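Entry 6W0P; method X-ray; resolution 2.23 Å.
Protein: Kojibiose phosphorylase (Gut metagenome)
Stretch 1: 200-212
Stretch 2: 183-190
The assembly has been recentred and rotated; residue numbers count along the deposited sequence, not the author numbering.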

ATOM      1  N   LEU A 200      14.882  34.484  20.762  1.00 42.87           N
ATOM      2  CA  LEU A 200      14.538  33.162  21.337  1.00 42.60           C
ATOM      3  C   LEU A 200      15.502  32.109  20.794  1.00 42.13           C
ATOM      4  O   LEU A 200      16.139  32.351  19.753  1.00 43.72           O
ATOM      5  CB  LEU A 200      13.081  32.804  21.031  1.00 42.08           C
ATOM      6  CG  LEU A 200      12.615  32.934  19.584  1.00 41.75           C
ATOM      7  CD1 LEU A 200      13.117  31.769  18.738  1.00 41.34           C
ATOM      8  CD2 LEU A 200      11.082  33.021  19.534  1.00 42.08           C
ATOM      9  N   THR A 201      15.626  31.012  21.520  1.00 41.72           N
ATOM     10  CA  THR A 201      16.345  29.790  21.114  1.00 42.70           C
ATOM     11  C   THR A 201      15.373  28.631  21.293  1.00 43.98           C
ATOM     12  O   THR A 201      14.771  28.523  22.395  1.00 45.41           O
ATOM     13  CB  THR A 201      17.619  29.558  21.929  1.00 43.16           C
ATOM     14  OG1 THR A 201      18.506  30.647  21.671  1.00 44.04           O
ATOM     15  CG2 THR A 201      18.292  28.249  21.578  1.00 43.04           C
ATOM     16  N   VAL A 202      15.207  27.821  20.250  1.00 42.72           N
ATOM     17  CA  VAL A 202      14.242  26.692  20.247  1.00 41.90           C
ATOM     18  C   VAL A 202      14.984  25.448  19.772  1.00 41.83           C
ATOM     19  O   VAL A 202      16.086  25.584  19.203  1.00 42.40           O
ATOM     20  CB  VAL A 202      13.010  26.997  19.377  1.00 41.71           C
ATOM     21  CG1 VAL A 202      12.085  27.984  20.054  1.00 41.99           C
ATOM     22  CG2 VAL A 202      13.394  27.497  17.991  1.00 41.88           C
ATOM     23  N   LYS A 203      14.387  24.290  20.013  1.00 41.40           N
ATOM     24  CA  LYS A 203      14.939  22.987  19.613  1.00 41.77           C
ATOM     25  C   LYS A 203      13.805  22.150  19.026  1.00 40.31           C
ATOM     26  O   LYS A 203      12.663  22.289  19.505  1.00 38.27           O
ATOM     27  CB  LYS A 203      15.590  22.311  20.820  1.00 43.80           C
ATOM     28  CG  LYS A 203      16.377  21.052  20.495  1.00 45.74           C
ATOM     29  CD  LYS A 203      17.105  20.500  21.707  1.00 48.34           C
ATOM     30  CE  LYS A 203      17.795  19.179  21.430  1.00 49.39           C
ATOM     31  NZ  LYS A 203      18.854  18.895  22.434  1.00 51.44           N
ATOM     32  N   THR A 204      14.127  21.334  18.020  1.00 40.07           N
ATOM     33  CA  THR A 204      13.176  20.417  17.343  1.00 40.13           C
ATOM     34  C   THR A 204      12.845  19.275  18.300  1.00 41.07           C
ATOM     35  O   THR A 204      13.694  18.986  19.160  1.00 41.01           O
ATOM     36  CB  THR A 204      13.761  19.882  16.038  1.00 39.74           C
ATOM     37  OG1 THR A 204      14.985  19.212  16.343  1.00 40.06           O
ATOM     38  CG2 THR A 204      14.012  20.984  15.030  1.00 39.71           C
ATOM     39  N   LEU A 205      11.689  18.640  18.095  1.00 41.33           N
ATOM     40  CA  LEU A 205      11.121  17.581  18.965  1.00 42.95           C
ATOM     41  C   LEU A 205      12.143  16.455  19.139  1.00 44.25           C
ATOM     42  O   LEU A 205      12.350  16.037  20.278  1.00 43.19           O
ATOM     43  CB  LEU A 205       9.846  17.017  18.328  1.00 43.13           C
ATOM     44  CG  LEU A 205       8.730  18.013  17.992  1.00 43.51           C
ATOM     45  CD1 LEU A 205       7.444  17.283  17.618  1.00 42.70           C
ATOM     46  CD2 LEU A 205       8.461  18.959  19.155  1.00 44.38           C
ATOM     47  N   THR A 206      12.755  16.006  18.033  1.00 45.05           N
ATOM     48  CA  THR A 206      13.476  14.709  17.927  1.00 45.96           C
ATOM     49  C   THR A 206      14.852  14.864  17.273  1.00 45.36           C
ATOM     50  O   THR A 206      15.788  14.182  17.736  1.00 43.49           O
ATOM     51  CB  THR A 206      12.588  13.700  17.187  1.00 47.24           C
ATOM     52  OG1 THR A 206      11.879  13.058  18.251  1.00 48.95           O
ATOM     53  CG2 THR A 206      13.319  12.684  16.336  1.00 47.66           C
ATOM     54  N   THR A 207      14.978  15.709  16.240  1.00 44.06           N
ATOM     55  CA  THR A 207      16.107  15.656  15.274  1.00 43.66           C
ATOM     56  C   THR A 207      17.354  16.322  15.853  1.00 44.83           C
ATOM     57  O   THR A 207      18.371  16.357  15.149  1.00 45.01           O
ATOM     58  CB  THR A 207      15.671  16.263  13.942  1.00 42.28           C
ATOM     59  OG1 THR A 207      15.318  17.632  14.144  1.00 41.18           O
ATOM     60  CG2 THR A 207      14.508  15.497  13.358  1.00 42.19           C
ATOM     61  N   ASN A 208      17.269  16.849  17.075  1.00 47.62           N
ATOM     62  CA  ASN A 208      18.414  17.437  17.825  1.00 49.12           C
ATOM     63  C   ASN A 208      18.879  18.704  17.097  1.00 47.02           C
ATOM     64  O   ASN A 208      20.095  18.961  17.046  1.00 50.47           O
ATOM     65  CB  ASN A 208      19.550  16.423  18.027  1.00 50.55           C
ATOM     66  CG  ASN A 208      20.021  16.381  19.465  1.00 53.49           C
ATOM     67  OD1 ASN A 208      19.273  15.928  20.338  1.00 53.96           O
ATOM     68  ND2 ASN A 208      21.242  16.841  19.719  1.00 53.55           N
ATOM     69  N   GLN A 209      17.942  19.467  16.544  1.00 43.84           N
ATOM     70  CA  GLN A 209      18.259  20.712  15.803  1.00 41.68           C
ATOM     71  C   GLN A 209      17.780  21.908  16.616  1.00 40.39           C
ATOM     72  O   GLN A 209      16.676  21.836  17.206  1.00 41.05           O
ATOM     73  CB  GLN A 209      17.638  20.689  14.415  1.00 39.98           C
ATOM     74  CG  GLN A 209      18.192  19.566  13.557  1.00 39.74           C
ATOM     75  CD  GLN A 209      17.591  19.633  12.176  1.00 39.46           C
ATOM     76  OE1 GLN A 209      16.385  19.862  12.024  1.00 37.83           O
ATOM     77  NE2 GLN A 209      18.440  19.456  11.168  1.00 38.30           N
ATOM     78  N   THR A 210      18.590  22.958  16.613  1.00 39.10           N
ATOM     79  CA  THR A 210      18.361  24.208  17.368  1.00 39.89           C
ATOM     80  C   THR A 210      18.432  25.406  16.420  1.00 39.47           C
ATOM     81  O   THR A 210      19.122  25.320  15.373  1.00 38.27           O
ATOM     82  CB  THR A 210      19.375  24.363  18.509  1.00 40.54           C
ATOM     83  OG1 THR A 210      20.657  24.631  17.932  1.00 40.35           O
ATOM     84  CG2 THR A 210      19.419  23.145  19.408  1.00 40.85           C
ATOM     85  N   LEU A 211      17.746  26.476  16.812  1.00 39.08           N
ATOM     86  CA  LEU A 211      17.699  27.750  16.077  1.00 39.28           C
ATOM     87  C   LEU A 211      17.667  28.894  17.097  1.00 39.33           C
ATOM     88  O   LEU A 211      16.908  28.784  18.075  1.00 39.38           O
ATOM     89  CB  LEU A 211      16.434  27.704  15.220  1.00 39.29           C
ATOM     90  CG  LEU A 211      16.091  28.986  14.477  1.00 39.43           C
ATOM     91  CD1 LEU A 211      15.315  28.660  13.207  1.00 40.08           C
ATOM     92  CD2 LEU A 211      15.301  29.940  15.361  1.00 39.87           C
ATOM     93  N   THR A 212      18.427  29.960  16.855  1.00 39.18           N
ATOM     94  CA  THR A 212      18.315  31.239  17.602  1.00 40.07           C
ATOM     95  C   THR A 212      17.859  32.315  16.625  1.00 40.11           C
ATOM     96  O   THR A 212      18.521  32.491  15.584  1.00 40.36           O
ATOM     97  CB  THR A 212      19.620  31.630  18.307  1.00 40.29           C
ATOM     98  OG1 THR A 212      19.843  30.666  19.328  1.00 41.14           O
ATOM     99  CG2 THR A 212      19.562  33.001  18.944  1.00 40.74           C
TER
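Stretch 2 183-190: DCYWNRVK

Stretch 2 runs as an extended strand from W186 to K190 beside strand 200-204, antiparallel to it, with 140° between their N-to-C directions and an axial approach of 4.5 Å. K203 and N187 anchor the register with a reciprocal pair of bonds, N187 N to K203 O at 2.7 Å and K203 N to N187 O at 3.0 Å. T201 and K190 form a second such pair (T201 N to K190 O, 2.9 Å; K190 N to T201 O, 3.2 Å). Between them the register slips by one residue: V202 faces R188, and V189 is the extra residue of a beta bulge, its phi/psi bent to -120/-69. V189 N adds a weak bond to T201 O (3.1 Å), while its side chain points toward stretch 1, CG2 lying 4.0 Å from K203 CB. The largest bump is the indole of W186 (chi1 m). T204 CG2 sits over one face of its six-membered ring, 4.0 Å from the centroid; V202 CG2 packs against W186 CE3 at 3.4 Å, and L211 CB, from the returning strand, reaches W186 CH2 at 4.1 Å. Past the strand ends, L205 leans back over stretch 2: its CD1 meets Y185 CD2 at 3.7 Å, its CD2 lies 3.9 Å from N187 OD1, and L205 N bonds weakly to Y185 O (3.3 Å).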

ATOM      1  N   ASP A 183       0.388  20.733  14.134  1.00 40.69           N
ATOM      2  CA  ASP A 183       1.308  20.609  15.295  1.00 41.86           C
ATOM      3  C   ASP A 183       2.512  21.541  15.147  1.00 40.73           C
ATOM      4  O   ASP A 183       3.004  21.705  14.011  1.00 38.81           O
ATOM      5  CB  ASP A 183       1.739  19.154  15.477  1.00 42.35           C
ATOM      6  CG  ASP A 183       0.546  18.247  15.675  1.00 44.65           C
ATOM      7  OD1 ASP A 183       0.056  18.171  16.825  1.00 46.13           O
ATOM      8  OD2 ASP A 183       0.084  17.658  14.675  1.00 45.39           O
ATOM      9  N   CYS A 184       2.968  22.085  16.279  1.00 39.82           N
ATOM     10  CA  CYS A 184       4.237  22.829  16.427  1.00 40.59           C
ATOM     11  C   CYS A 184       5.352  21.812  16.657  1.00 40.65           C
ATOM     12  O   CYS A 184       5.169  20.955  17.504  1.00 40.91           O
ATOM     13  CB  CYS A 184       4.193  23.814  17.590  1.00 40.75           C
ATOM     14  SG  CYS A 184       5.704  24.809  17.718  1.00 41.54           S
ATOM     15  N   TYR A 185       6.439  21.893  15.892  1.00 40.46           N
ATOM     16  CA  TYR A 185       7.536  20.890  15.893  1.00 40.73           C
ATOM     17  C   TYR A 185       8.744  21.455  16.647  1.00 40.20           C
ATOM     18  O   TYR A 185       9.828  20.895  16.517  1.00 39.91           O
ATOM     19  CB  TYR A 185       7.835  20.429  14.461  1.00 40.06           C
ATOM     20  CG  TYR A 185       6.811  19.447  13.942  1.00 40.10           C
ATOM     21  CD1 TYR A 185       5.622  19.887  13.383  1.00 40.09           C
ATOM     22  CD2 TYR A 185       6.990  18.075  14.073  1.00 39.44           C
ATOM     23  CE1 TYR A 185       4.658  18.995  12.936  1.00 40.31           C
ATOM     24  CE2 TYR A 185       6.035  17.170  13.639  1.00 39.10           C
ATOM     25  CZ  TYR A 185       4.864  17.629  13.069  1.00 39.95           C
ATOM     26  OH  TYR A 185       3.906  16.754  12.634  1.00 40.77           O
ATOM     27  N   TRP A 186       8.525  22.481  17.469  1.00 40.70           N
ATOM     28  CA  TRP A 186       9.567  23.171  18.275  1.00 41.92           C
ATOM     29  C   TRP A 186       9.258  23.060  19.773  1.00 43.28           C
ATOM     30  O   TRP A 186       8.062  23.207  20.135  1.00 44.08           O
ATOM     31  CB  TRP A 186       9.649  24.635  17.847  1.00 41.75           C
ATOM     32  CG  TRP A 186      10.094  24.776  16.427  1.00 40.23           C
ATOM     33  CD1 TRP A 186       9.303  24.932  15.328  1.00 40.02           C
ATOM     34  CD2 TRP A 186      11.441  24.706  15.948  1.00 39.66           C
ATOM     35  NE1 TRP A 186      10.076  25.008  14.199  1.00 39.98           N
ATOM     36  CE2 TRP A 186      11.393  24.872  14.550  1.00 39.83           C
ATOM     37  CE3 TRP A 186      12.684  24.545  16.561  1.00 40.56           C
ATOM     38  CZ2 TRP A 186      12.541  24.878  13.763  1.00 39.13           C
ATOM     39  CZ3 TRP A 186      13.821  24.553  15.782  1.00 40.60           C
ATOM     40  CH2 TRP A 186      13.746  24.716  14.400  1.00 39.50           C
ATOM     41  N   ASN A 187      10.286  22.812  20.596  1.00 43.11           N
ATOM     42  CA  ASN A 187      10.219  22.938  22.079  1.00 44.31           C
ATOM     43  C   ASN A 187      10.977  24.198  22.508  1.00 45.77           C
ATOM     44  O   ASN A 187      12.011  24.538  21.875  1.00 45.21           O
ATOM     45  CB  ASN A 187      10.800  21.722  22.813  1.00 44.00           C
ATOM     46  CG  ASN A 187       9.955  20.478  22.653  1.00 43.67           C
ATOM     47  OD1 ASN A 187       8.736  20.557  22.710  1.00 43.03           O
ATOM     48  ND2 ASN A 187      10.590  19.339  22.412  1.00 43.38           N
ATOM     49  N   ARG A 188      10.519  24.816  23.595  1.00 47.75           N
ATOM     50  CA  ARG A 188      11.120  26.023  24.209  1.00 50.37           C
ATOM     51  C   ARG A 188      12.551  25.713  24.675  1.00 51.83           C
ATOM     52  O   ARG A 188      12.801  24.599  25.179  1.00 52.46           O
ATOM     53  CB  ARG A 188      10.208  26.463  25.358  1.00 53.62           C
ATOM     54  CG  ARG A 188      10.849  27.399  26.368  1.00 56.24           C
ATOM     55  CD  ARG A 188       9.904  27.768  27.502  1.00 58.85           C
ATOM     56  NE  ARG A 188       9.971  29.192  27.819  1.00 61.41           N
ATOM     57  CZ  ARG A 188       9.122  29.863  28.603  1.00 63.79           C
ATOM     58  NH1 ARG A 188       8.108  29.258  29.206  1.00 65.62           N
ATOM     59  NH2 ARG A 188       9.295  31.160  28.784  1.00 64.29           N
ATOM     60  N   VAL A 189      13.466  26.667  24.541  1.00 52.25           N
ATOM     61  CA  VAL A 189      14.753  26.648  25.298  1.00 54.52           C
ATOM     62  C   VAL A 189      14.800  27.923  26.135  1.00 55.99           C
ATOM     63  O   VAL A 189      14.636  27.804  27.354  1.00 59.43           O
ATOM     64  CB  VAL A 189      15.987  26.516  24.386  1.00 54.35           C
ATOM     65  CG1 VAL A 189      17.282  26.535  25.187  1.00 54.39           C
ATOM     66  CG2 VAL A 189      15.904  25.266  23.516  1.00 53.69           C
ATOM     67  N   LYS A 190      14.929  29.089  25.495  1.00 55.50           N
ATOM     68  CA  LYS A 190      15.084  30.388  26.195  1.00 56.51           C
ATOM     69  C   LYS A 190      14.445  31.527  25.387  1.00 54.89           C
ATOM     70  O   LYS A 190      14.503  31.475  24.135  1.00 52.72           O
ATOM     71  CB  LYS A 190      16.577  30.641  26.440  1.00 59.36           C
ATOM     72  CG  LYS A 190      16.897  31.648  27.532  1.00 61.87           C
ATOM     73  CD  LYS A 190      16.494  31.209  28.940  1.00 64.42           C
ATOM     74  CE  LYS A 190      17.035  32.160  29.989  1.00 66.40           C
ATOM     75  NZ  LYS A 190      16.901  31.616  31.359  1.00 68.61           N
TER